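Local coordinates for protein diphthine synthase (Aeropyrum pernix, PDB 1WDE) that probably catalyses the S-adenosyl-L-methionine-dependent trimethylation of a modified histidine in translation elongation factor 2, a step of diphthamide biosynthesis, at residues S40-G45 with V88-D93. Residues are numbered along the deposited sequence; the frame is centred on the assembly and turned at random.
Sequences SYTMPG and VVTAGD
The hydroxyl of T42 joins loop 40-45 to segment 88-93 through a single water, which donates to T42 OG1 at 3.2 Å and accepts from the backbone N of A91 at 2.8 Å. T42 OG1 also hydrogen-bonds E39 OE1, an oxygen that T90 OG1 shares, so one carboxylate ties both threonines together from the end of the neighbouring strand. With chi1 at 55°, the T42 hydroxyl is turned to where E39 OE1 and the water meet it; T90 CG2 packs beside T42 OG1 at 3.6 Å, the two side chains crossing at about a right angle. Further along, apolar packing takes over: CB of M43, a selenomethionine, meets A91 CB at 4.0 Å. The M43 chain then bends at chi2 and chi3, bringing SE to 4.1 Å from A91 O, but M43 is poorly ordered and this position is less certain. In this tetrapyrrole methylase family member, loops after parallel strands probably frame the cofactor site: D93 probably binds S-adenosyl-L-methionine. Loop 40-45 follows strand 35-39, while 88-93 takes in the end of its sheet neighbour, strand 85-90, and the turn beyond, with H100 of helix 100-109 touching both threonines.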
loop_
_atom_site.group_PDB
_atom_site.type_symbol
_atom_site.label_atom_id
_atom_site.label_comp_id
_atom_site.label_asym_id
_atom_site.label_seq_id
_atom_site.Cartn_x
_atom_site.Cartn_y
_atom_site.Cartn_z
ATOM N N SER A 40 12.380 -0.460 8.567
ATOM C CA SER A 40 11.166 0.263 8.886
ATOM C C SER A 40 10.941 1.436 7.956
ATOM O O SER A 40 10.248 2.386 8.309
ATOM C CB SER A 40 11.239 0.740 10.334
ATOM O OG SER A 40 12.584 0.989 10.700
ATOM N N TYR A 41 11.521 1.362 6.761
ATOM C CA TYR A 41 11.381 2.430 5.779
ATOM C C TYR A 41 10.299 2.191 4.716
ATOM O O TYR A 41 9.836 3.143 4.083
ATOM C CB TYR A 41 12.729 2.686 5.097
ATOM C CG TYR A 41 13.229 1.553 4.229
ATOM C CD1 TYR A 41 12.730 1.362 2.940
ATOM C CD2 TYR A 41 14.215 0.684 4.688
ATOM C CE1 TYR A 41 13.209 0.330 2.122
ATOM C CE2 TYR A 41 14.700 -0.353 3.883
ATOM C CZ TYR A 41 14.194 -0.523 2.600
ATOM O OH TYR A 41 14.688 -1.526 1.792
ATOM N N THR A 42 9.904 0.935 4.509
ATOM C CA THR A 42 8.871 0.622 3.514
ATOM C C THR A 42 7.468 0.874 4.051
ATOM O O THR A 42 6.491 0.793 3.305
ATOM C CB THR A 42 8.923 -0.868 3.045
ATOM O OG1 THR A 42 8.841 -1.739 4.181
ATOM C CG2 THR A 42 10.209 -1.155 2.265
HETATM N N MSE A 43 7.373 1.188 5.339
HETATM C CA MSE A 43 6.079 1.423 5.980
HETATM C C MSE A 43 6.115 2.625 6.948
HETATM O O MSE A 43 6.954 2.687 7.849
HETATM C CB MSE A 43 5.648 0.152 6.736
HETATM C CG MSE A 43 4.418 -0.610 6.176
HETATM SE SE MSE A 43 4.476 -1.449 4.393
HETATM C CE MSE A 43 2.823 -0.746 3.679
ATOM N N PRO A 44 5.196 3.592 6.773
ATOM C CA PRO A 44 5.159 4.768 7.655
ATOM C C PRO A 44 4.660 4.434 9.066
ATOM O O PRO A 44 3.905 3.483 9.252
ATOM C CB PRO A 44 4.217 5.717 6.914
ATOM C CG PRO A 44 3.255 4.779 6.271
ATOM C CD PRO A 44 4.162 3.691 5.726
ATOM N N GLY A 45 5.088 5.218 10.053
ATOM C CA GLY A 45 4.675 4.984 11.426
ATOM C C GLY A 45 5.167 3.656 11.980
ATOM O O GLY A 45 4.547 3.082 12.880
ATOM N N VAL A 88 14.990 -11.013 7.526
ATOM C CA VAL A 88 14.740 -9.622 7.170
ATOM C C VAL A 88 13.279 -9.420 7.546
ATOM O O VAL A 88 12.382 -10.100 7.027
ATOM C CB VAL A 88 14.958 -9.350 5.663
ATOM C CG1 VAL A 88 14.545 -7.921 5.325
ATOM C CG2 VAL A 88 16.433 -9.549 5.307
ATOM N N VAL A 89 13.046 -8.503 8.476
ATOM C CA VAL A 89 11.701 -8.242 8.962
ATOM C C VAL A 89 11.112 -6.942 8.450
ATOM O O VAL A 89 11.753 -5.896 8.491
ATOM C CB VAL A 89 11.665 -8.189 10.482
ATOM C CG1 VAL A 89 10.221 -8.138 10.964
ATOM C CG2 VAL A 89 12.386 -9.409 11.064
ATOM N N THR A 90 9.868 -7.031 7.990
ATOM C CA THR A 90 9.132 -5.889 7.467
ATOM C C THR A 90 7.814 -5.740 8.218
ATOM O O THR A 90 7.214 -6.730 8.615
ATOM C CB THR A 90 8.824 -6.095 5.955
ATOM O OG1 THR A 90 10.057 -6.142 5.222
ATOM C CG2 THR A 90 7.954 -4.952 5.415
ATOM N N ALA A 91 7.374 -4.507 8.450
ATOM C CA ALA A 91 6.078 -4.319 9.084
ATOM C C ALA A 91 5.114 -4.755 7.957
ATOM O O ALA A 91 5.424 -4.590 6.783
ATOM C CB ALA A 91 5.865 -2.834 9.439
ATOM N N GLY A 92 3.971 -5.328 8.290
ATOM C CA GLY A 92 3.071 -5.771 7.236
ATOM C C GLY A 92 3.534 -7.093 6.640
ATOM O O GLY A 92 3.870 -8.023 7.368
ATOM N N ASP A 93 3.554 -7.181 5.317
ATOM C CA ASP A 93 3.984 -8.397 4.611
ATOM C C ASP A 93 5.092 -8.008 3.653
ATOM O O ASP A 93 4.951 -7.052 2.895
ATOM C CB ASP A 93 2.824 -8.996 3.805
ATOM C CG ASP A 93 3.203 -10.287 3.105
ATOM O OD1 ASP A 93 2.858 -11.370 3.613
ATOM O OD2 ASP A 93 3.856 -10.215 2.055
HETATM O O HOH W 1 8.759 -2.292 7.346
#